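Local coordinates for protein Crov588 (Cafeteriavirus, PDB 6NYR) that is of unknown function but is a leucine-rich repeat protein whose many FNIP-type repeats curl into a circular solenoid, at residues N335-S340 and E356-N361; N379-S384 and K401-S406; S384-S389 and S406-E411. All coordinates share one frame; numbering follows the deposited sequence.

Interaction 1: N335-S340 and E356-N361; sequences NVLPNS and ENVLPN
With CG anti to its carbonyl carbon (chi1 -56°) and an extended chi2, Leu337 reaches across to the next turn of the chain and sends CD1 over the backbone of 356-361. Leu359 repeats the same choice (chi1 -65°), so the two isobutyl groups are aligned alongside each other, Leu337 CD1 standing 3.9 Å from Leu359 CD2. Leu337 CD1 also lies 3.5 Å from Val358 O, the carbonyl oxygen of the Val358-Leu359 peptide. Val358 turns CG1 anti to its own backbone N, and CG1 meets Leu337 CD1 loosely at 4.2 Å. Nearer the backbone, Leu337 CB packs on Pro360 CD at 3.8 Å.

Both segments carry the sequence Asn-Val-Leu-Pro-Asn, 22 positions apart, and the coils repeat the same conformation one turn on, as in a leucine-rich repeat solenoid, here in the irregular loops between strands 321-323, 343-345 and 365-367. The closest backbone approach is nevertheless shifted by one residue, Asn339 CA facing Pro360 CA at 5.1 Å. In keeping with this shift, Pro338 O points at the ring of Pro360, 3.2 Å from Pro360 CB and 3.3 Å from Pro360 CG, a tight fit against carbon, while the proline nitrogen has no hydrogen to give.

At the solvent-facing end the amide of Asn339 runs antiparallel to the Pro360 ring, with Asn339 OD1 lying 3.7 Å from Pro360 CB. The backbone is tied just beyond: Asn339 O accepts from Ser362 OG, and Ser340 OG bonds to Leu319 O in the preceding coil.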
loop_
_atom_site.group_PDB
_atom_site.type_symbol
_atom_site.label_atom_id
_atom_site.label_comp_id
_atom_site.label_asym_id
_atom_site.label_seq_id
_atom_site.Cartn_x
_atom_site.Cartn_y
_atom_site.Cartn_z
ATOM N N ASN A 335 -2.929 9.929 37.479
ATOM C CA ASN A 335 -2.818 8.471 37.552
ATOM C C ASN A 335 -3.879 7.783 36.702
ATOM O O ASN A 335 -4.569 6.868 37.155
ATOM C CB ASN A 335 -2.902 8.022 39.006
ATOM C CG ASN A 335 -1.767 8.581 39.856
ATOM O OD1 ASN A 335 -1.990 9.416 40.734
ATOM N ND2 ASN A 335 -0.545 8.123 39.594
ATOM N N VAL A 336 -4.001 8.204 35.446
ATOM C CA VAL A 336 -4.976 7.651 34.516
ATOM C C VAL A 336 -4.315 6.762 33.467
ATOM O O VAL A 336 -4.738 5.626 33.252
ATOM C CB VAL A 336 -5.793 8.778 33.844
ATOM C CG1 VAL A 336 -6.789 8.187 32.859
ATOM C CG2 VAL A 336 -6.491 9.628 34.895
ATOM N N LEU A 337 -3.301 7.278 32.779
ATOM C CA LEU A 337 -2.605 6.500 31.761
ATOM C C LEU A 337 -1.690 5.489 32.439
ATOM O O LEU A 337 -0.817 5.889 33.218
ATOM C CB LEU A 337 -1.799 7.415 30.855
ATOM C CG LEU A 337 -2.592 8.534 30.174
ATOM C CD1 LEU A 337 -1.674 9.503 29.446
ATOM C CD2 LEU A 337 -3.620 7.959 29.216
ATOM N N PRO A 338 -1.844 4.194 32.186
ATOM C CA PRO A 338 -1.058 3.208 32.933
ATOM C C PRO A 338 0.416 3.300 32.569
ATOM O O PRO A 338 0.799 3.830 31.524
ATOM C CB PRO A 338 -1.655 1.860 32.512
ATOM C CG PRO A 338 -2.252 2.115 31.162
ATOM C CD PRO A 338 -2.684 3.569 31.140
ATOM N N ASN A 339 1.251 2.764 33.459
ATOM C CA ASN A 339 2.699 2.839 33.299
ATOM C C ASN A 339 3.222 1.843 32.275
ATOM O O ASN A 339 4.438 1.754 32.077
ATOM C CB ASN A 339 3.384 2.658 34.651
ATOM C CG ASN A 339 3.686 3.987 35.318
ATOM O OD1 ASN A 339 4.151 4.929 34.668
ATOM N ND2 ASN A 339 3.408 4.078 36.613
ATOM N N SER A 340 2.333 1.089 31.635
ATOM C CA SER A 340 2.694 0.174 30.563
ATOM C C SER A 340 2.569 0.805 29.182
ATOM O O SER A 340 3.089 0.244 28.211
ATOM C CB SER A 340 1.792 -1.068 30.635
ATOM O OG SER A 340 1.926 -1.891 29.490
ATOM N N GLU A 356 2.260 17.609 34.651
ATOM C CA GLU A 356 3.568 17.021 34.894
ATOM C C GLU A 356 3.620 15.510 34.747
ATOM O O GLU A 356 4.286 14.998 33.841
ATOM C CB GLU A 356 4.062 17.398 36.302
ATOM C CG GLU A 356 4.154 18.890 36.570
ATOM C CD GLU A 356 5.584 19.377 36.710
ATOM O OE1 GLU A 356 6.391 18.694 37.381
ATOM O OE2 GLU A 356 5.906 20.443 36.146
ATOM N N ASN A 357 2.941 14.791 35.632
ATOM C CA ASN A 357 3.072 13.341 35.669
ATOM C C ASN A 357 1.819 12.665 35.142
ATOM O O ASN A 357 1.294 11.735 35.764
ATOM C CB ASN A 357 3.386 12.895 37.095
ATOM C CG ASN A 357 4.692 13.478 37.612
ATOM O OD1 ASN A 357 4.696 14.410 38.415
ATOM N ND2 ASN A 357 5.809 12.939 37.136
ATOM N N VAL A 358 1.342 13.127 33.992
ATOM C CA VAL A 358 0.211 12.499 33.318
ATOM C C VAL A 358 0.680 11.448 32.322
ATOM O O VAL A 358 0.182 10.320 32.310
ATOM C CB VAL A 358 -0.648 13.581 32.628
ATOM C CG1 VAL A 358 -1.768 12.935 31.827
ATOM C CG2 VAL A 358 -1.195 14.559 33.649
ATOM N N LEU A 359 1.634 11.808 31.474
ATOM C CA LEU A 359 2.159 10.887 30.477
ATOM C C LEU A 359 3.074 9.879 31.162
ATOM O O LEU A 359 4.025 10.282 31.840
ATOM C CB LEU A 359 2.905 11.656 29.396
ATOM C CG LEU A 359 2.026 12.588 28.552
ATOM C CD1 LEU A 359 2.878 13.433 27.600
ATOM C CD2 LEU A 359 0.965 11.812 27.777
ATOM N N PRO A 360 2.829 8.579 31.014
ATOM C CA PRO A 360 3.621 7.595 31.761
ATOM C C PRO A 360 5.053 7.524 31.254
ATOM O O PRO A 360 5.363 7.879 30.114
ATOM C CB PRO A 360 2.877 6.278 31.520
ATOM C CG PRO A 360 2.259 6.462 30.161
ATOM C CD PRO A 360 1.895 7.937 30.066
ATOM N N ASN A 361 5.936 7.048 32.132
ATOM C CA ASN A 361 7.357 6.990 31.815
ATOM C C ASN A 361 7.709 5.828 30.897
ATOM O O ASN A 361 8.893 5.631 30.602
ATOM C CB ASN A 361 8.186 6.903 33.101
ATOM C CG ASN A 361 8.484 8.267 33.693
ATOM O OD1 ASN A 361 8.854 9.201 32.977
ATOM N ND2 ASN A 361 8.329 8.388 35.008
#

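Interaction 2: N379-S384 and K401-S406; sequences NVLPNS and KVLPNS
Leu381 and Leu403 are laid flank to flank with a common heading, because each holds CG anti to its carbonyl carbon (chi1 -61° in both). Their tips are staggered: Leu381 CD1 meets Leu403 CD2 at 3.9 Å, and Leu381 CD1 lies 3.7 Å from the carbonyl oxygen Val402 O. The root of the leucine takes a different partner, with Leu381 CB against Pro404 CD at 3.9 Å. Both leucines also touch Leu388 of strand 387-389, which places their ends in the interior of the coil.

Asn383 and Pro404 are set otherwise, head to tail rather than abreast. Asn383 ND2 comes to 4.0 Å from Pro404 CB, a loose contact at the exposed margin, whereas Pro382 O presses on the same ring from the backbone side, 3.3 Å from Pro404 CB.

Ser406 brings the polar link. Its CB points at the neighbouring coil, and a chi1 of 54° puts OG in the crowded position between its own N and carbonyl carbon. From there Ser406 OG reaches Asn383 O at 2.7 Å, and Leu385 O lies close to the same hydroxyl. Ser384 turns away from 401-406, and Ser384 OG likewise pairs with Asn361 O and Leu363 O, the equivalent carbonyls of the preceding coil. Equivalent leucines stacked from coil to coil at a 22-residue spacing are characteristic of a leucine-rich repeat solenoid, here built of FNIP repeats.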
loop_
_atom_site.group_PDB
_atom_site.type_symbol
_atom_site.label_atom_id
_atom_site.label_comp_id
_atom_site.label_asym_id
_atom_site.label_seq_id
_atom_site.Cartn_x
_atom_site.Cartn_y
_atom_site.Cartn_z
ATOM N N ASN A 379 9.180 18.671 32.151
ATOM C CA ASN A 379 8.774 17.480 32.886
ATOM C C ASN A 379 7.380 17.003 32.512
ATOM O O ASN A 379 6.735 16.291 33.291
ATOM C CB ASN A 379 8.852 17.726 34.397
ATOM C CG ASN A 379 10.271 17.984 34.874
ATOM O OD1 ASN A 379 10.673 19.131 35.083
ATOM N ND2 ASN A 379 11.041 16.916 35.034
ATOM N N VAL A 380 6.902 17.378 31.328
ATOM C CA VAL A 380 5.612 16.912 30.835
ATOM C C VAL A 380 5.845 15.716 29.919
ATOM O O VAL A 380 5.295 14.632 30.144
ATOM C CB VAL A 380 4.848 18.032 30.103
ATOM C CG1 VAL A 380 3.634 17.455 29.390
ATOM C CG2 VAL A 380 4.453 19.127 31.082
ATOM N N LEU A 381 6.646 15.910 28.877
ATOM C CA LEU A 381 7.001 14.810 27.988
ATOM C C LEU A 381 7.938 13.864 28.732
ATOM O O LEU A 381 8.933 14.313 29.314
ATOM C CB LEU A 381 7.647 15.344 26.712
ATOM C CG LEU A 381 6.766 16.272 25.868
ATOM C CD1 LEU A 381 7.535 16.909 24.732
ATOM C CD2 LEU A 381 5.579 15.481 25.320
ATOM N N PRO A 382 7.662 12.564 28.732
ATOM C CA PRO A 382 8.467 11.635 29.528
ATOM C C PRO A 382 9.811 11.358 28.872
ATOM O O PRO A 382 10.025 11.611 27.684
ATOM C CB PRO A 382 7.609 10.368 29.592
ATOM C CG PRO A 382 6.720 10.440 28.381
ATOM C CD PRO A 382 6.693 11.868 27.865
ATOM N N ASN A 383 10.731 10.848 29.686
ATOM C CA ASN A 383 12.104 10.629 29.244
ATOM C C ASN A 383 12.287 9.344 28.449
ATOM O O ASN A 383 13.418 9.039 28.056
ATOM C CB ASN A 383 13.037 10.624 30.457
ATOM C CG ASN A 383 13.391 12.017 30.916
ATOM O OD1 ASN A 383 13.085 12.413 32.041
ATOM N ND2 ASN A 383 14.042 12.775 30.045
ATOM N N SER A 384 11.218 8.592 28.204
ATOM C CA SER A 384 11.257 7.432 27.330
ATOM C C SER A 384 10.838 7.741 25.898
ATOM O O SER A 384 10.965 6.872 25.031
ATOM C CB SER A 384 10.338 6.339 27.887
ATOM O OG SER A 384 9.088 6.895 28.269
ATOM N N LYS A 401 14.076 22.917 28.222
ATOM C CA LYS A 401 14.023 21.576 28.796
ATOM C C LYS A 401 12.690 20.882 28.557
ATOM O O LYS A 401 12.240 20.092 29.403
ATOM C CB LYS A 401 14.331 21.634 30.293
ATOM C CG LYS A 401 15.815 21.457 30.634
ATOM C CD LYS A 401 16.634 22.679 30.229
ATOM C CE LYS A 401 17.962 22.278 29.598
ATOM N NZ LYS A 401 19.043 21.996 30.580
ATOM N N VAL A 402 12.063 21.122 27.412
ATOM C CA VAL A 402 10.754 20.545 27.129
ATOM C C VAL A 402 10.880 19.194 26.437
ATOM O O VAL A 402 10.285 18.205 26.873
ATOM C CB VAL A 402 9.918 21.534 26.286
ATOM C CG1 VAL A 402 8.563 20.933 25.953
ATOM C CG2 VAL A 402 9.780 22.861 27.009
ATOM N N LEU A 403 11.639 19.128 25.350
ATOM C CA LEU A 403 11.785 17.877 24.610
ATOM C C LEU A 403 12.762 16.954 25.333
ATOM O O LEU A 403 13.834 17.402 25.752
ATOM C CB LEU A 403 12.267 18.155 23.193
ATOM C CG LEU A 403 11.320 19.029 22.364
ATOM C CD1 LEU A 403 11.960 19.434 21.042
ATOM C CD2 LEU A 403 9.994 18.314 22.120
ATOM N N PRO A 404 12.420 15.680 25.514
ATOM C CA PRO A 404 13.316 14.772 26.244
ATOM C C PRO A 404 14.560 14.413 25.443
ATOM O O PRO A 404 14.552 14.387 24.209
ATOM C CB PRO A 404 12.443 13.536 26.497
ATOM C CG PRO A 404 11.463 13.541 25.356
ATOM C CD PRO A 404 11.194 15.001 25.042
ATOM N N ASN A 405 15.641 14.120 26.174
ATOM C CA ASN A 405 16.878 13.693 25.540
ATOM C C ASN A 405 16.715 12.420 24.727
ATOM O O ASN A 405 17.507 12.195 23.805
ATOM C CB ASN A 405 17.974 13.466 26.592
ATOM C CG ASN A 405 18.334 14.732 27.353
ATOM O OD1 ASN A 405 18.333 15.831 26.792
ATOM N ND2 ASN A 405 18.648 14.584 28.635
ATOM N N SER A 406 15.713 11.598 25.023
ATOM C CA SER A 406 15.560 10.334 24.320
ATOM C C SER A 406 14.950 10.490 22.934
ATOM O O SER A 406 14.928 9.513 22.177
ATOM C CB SER A 406 14.690 9.381 25.145
ATOM O OG SER A 406 13.450 9.985 25.485
#

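Interaction 3: S384-S389 and S406-E411; sequences SLVHLS and SLTYLE
Tyr409 leaves strand 409-411 with CG anti to its backbone N, alongside His387 of the parallel strand 387-389. Its CB stands 3.9 Å from His387 CD2, and CG comes to 3.5 Å of that same atom. CD1 sits over the imidazole face, 3.2 Å from His387 NE2, with CE1 equally close to NE2; the rings form an offset stack, centroids 4.0 Å apart and planes at 6°. At the tip, Tyr409 OH donates to Glu411 OE1 at 3.1 Å, approaching from above the carboxylate plane. Ser389 OG makes a weak hydrogen bond with Glu411 OE1.

The backbone sets this register. Val386 O accepts from both Thr408 N and Tyr409 N, the latter nearly along the C=O axis; Leu388 N then bonds Tyr409 O, and Glu411 N-H points almost straight at Leu388 O (N-H...O 169°). Leu388 and Leu410 occupy the other sheet face, Leu388 CD2 lying 3.8 Å from Leu410 CD1, on the leucine-lined side of the repeat.

The His387 ring also meets that of His365, so aromatic contacts continue along this face. With Glu411 OE1 5.5 Å from His387 NE2, the carboxylate could favour a protonated imidazole, although its protonation is unknown, and may polarise the tyrosine hydroxyl.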
loop_
_atom_site.group_PDB
_atom_site.type_symbol
_atom_site.label_atom_id
_atom_site.label_comp_id
_atom_site.label_asym_id
_atom_site.label_seq_id
_atom_site.Cartn_x
_atom_site.Cartn_y
_atom_site.Cartn_z
ATOM N N SER A 384 11.218 8.592 28.204
ATOM C CA SER A 384 11.257 7.432 27.330
ATOM C C SER A 384 10.838 7.741 25.898
ATOM O O SER A 384 10.965 6.872 25.031
ATOM C CB SER A 384 10.338 6.339 27.887
ATOM O OG SER A 384 9.088 6.895 28.269
ATOM N N LEU A 385 10.349 8.947 25.631
ATOM C CA LEU A 385 9.730 9.238 24.344
ATOM C C LEU A 385 10.784 9.312 23.246
ATOM O O LEU A 385 11.771 10.047 23.360
ATOM C CB LEU A 385 8.956 10.551 24.439
ATOM C CG LEU A 385 7.794 10.789 23.478
ATOM C CD1 LEU A 385 6.591 9.940 23.879
ATOM C CD2 LEU A 385 7.426 12.263 23.447
ATOM N N VAL A 386 10.573 8.542 22.181
ATOM C CA VAL A 386 11.455 8.576 21.024
ATOM C C VAL A 386 10.793 9.224 19.812
ATOM O O VAL A 386 11.508 9.756 18.949
ATOM C CB VAL A 386 11.958 7.162 20.655
ATOM C CG1 VAL A 386 12.544 6.460 21.872
ATOM C CG2 VAL A 386 10.839 6.334 20.042
ATOM N N HIS A 387 9.463 9.219 19.731
ATOM C CA HIS A 387 8.730 9.584 18.527
ATOM C C HIS A 387 7.616 10.540 18.919
ATOM O O HIS A 387 6.720 10.171 19.684
ATOM C CB HIS A 387 8.158 8.335 17.846
ATOM C CG HIS A 387 7.565 8.596 16.499
ATOM N ND1 HIS A 387 6.369 9.259 16.330
ATOM C CD2 HIS A 387 7.988 8.259 15.257
ATOM C CE1 HIS A 387 6.089 9.335 15.040
ATOM N NE2 HIS A 387 7.055 8.736 14.369
ATOM N N LEU A 388 7.675 11.766 18.403
ATOM C CA LEU A 388 6.710 12.808 18.741
ATOM C C LEU A 388 6.216 13.457 17.458
ATOM O O LEU A 388 7.014 14.001 16.686
ATOM C CB LEU A 388 7.326 13.853 19.673
ATOM C CG LEU A 388 6.432 15.047 20.007
ATOM C CD1 LEU A 388 5.159 14.597 20.689
ATOM C CD2 LEU A 388 7.193 16.034 20.879
ATOM N N SER A 389 4.904 13.392 17.232
ATOM C CA SER A 389 4.263 13.955 16.050
ATOM C C SER A 389 3.183 14.936 16.482
ATOM O O SER A 389 2.273 14.570 17.231
ATOM C CB SER A 389 3.674 12.839 15.182
ATOM O OG SER A 389 3.104 13.353 13.994
ATOM N N SER A 406 15.713 11.598 25.023
ATOM C CA SER A 406 15.560 10.334 24.320
ATOM C C SER A 406 14.950 10.490 22.934
ATOM O O SER A 406 14.928 9.513 22.177
ATOM C CB SER A 406 14.690 9.381 25.145
ATOM O OG SER A 406 13.450 9.985 25.485
ATOM N N LEU A 407 14.475 11.681 22.578
ATOM C CA LEU A 407 13.754 11.859 21.326
ATOM C C LEU A 407 14.673 11.654 20.129
ATOM O O LEU A 407 15.737 12.271 20.034
ATOM C CB LEU A 407 13.140 13.255 21.255
ATOM C CG LEU A 407 11.974 13.435 20.281
ATOM C CD1 LEU A 407 10.735 12.693 20.777
ATOM C CD2 LEU A 407 11.686 14.915 20.052
ATOM N N THR A 408 14.250 10.793 19.204
ATOM C CA THR A 408 14.951 10.615 17.942
ATOM C C THR A 408 14.167 11.124 16.738
ATOM O O THR A 408 14.776 11.409 15.701
ATOM C CB THR A 408 15.272 9.129 17.708
ATOM O OG1 THR A 408 14.052 8.376 17.649
ATOM C CG2 THR A 408 16.156 8.583 18.819
ATOM N N TYR A 409 12.847 11.260 16.852
ATOM C CA TYR A 409 11.993 11.617 15.725
ATOM C C TYR A 409 11.036 12.719 16.153
ATOM O O TYR A 409 10.185 12.503 17.022
ATOM C CB TYR A 409 11.206 10.393 15.230
ATOM C CG TYR A 409 10.284 10.668 14.065
ATOM C CD1 TYR A 409 9.047 11.275 14.259
ATOM C CD2 TYR A 409 10.637 10.304 12.772
ATOM C CE1 TYR A 409 8.201 11.530 13.201
ATOM C CE2 TYR A 409 9.790 10.551 11.704
ATOM C CZ TYR A 409 8.575 11.164 11.926
ATOM O OH TYR A 409 7.727 11.416 10.873
ATOM N N LEU A 410 11.157 13.886 15.532
ATOM C CA LEU A 410 10.258 15.002 15.787
ATOM C C LEU A 410 9.643 15.450 14.468
ATOM O O LEU A 410 10.363 15.794 13.524
ATOM C CB LEU A 410 10.985 16.163 16.464
ATOM C CG LEU A 410 10.088 17.374 16.723
ATOM C CD1 LEU A 410 8.877 16.956 17.550
ATOM C CD2 LEU A 410 10.855 18.479 17.422
ATOM N N GLU A 411 8.315 15.436 14.408
ATOM C CA GLU A 411 7.558 15.933 13.267
ATOM C C GLU A 411 6.679 17.085 13.736
ATOM O O GLU A 411 5.807 16.893 14.591
ATOM C CB GLU A 411 6.714 14.812 12.655
ATOM C CG GLU A 411 5.724 15.258 11.595
ATOM C CD GLU A 411 4.957 14.090 10.996
ATOM O OE1 GLU A 411 5.088 12.960 11.516
ATOM O OE2 GLU A 411 4.232 14.301 10.004
#

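Running from the N terminus, interaction 1 closes first: 335-340 meets 356-361 after the chain has passed through strand 343-345, and it is complete before interaction 2 opens at 379. Interactions 2 and 3 cross, since 379-384 and 384-389 are followed in the same order by 401-406 and 406-411; they share Ser384 and Ser406 and join the same two coils, one in the loops and the other at strands 387-389 and 409-411, nearer the chain's centre. Leu403 of interaction 2 packs on Leu388 and Leu410 of interaction 3. A probable hydrogen bond between Asn361 and Ser384 joins interaction 1 to both others, and Leu359 and Pro360 also pack on 379-384.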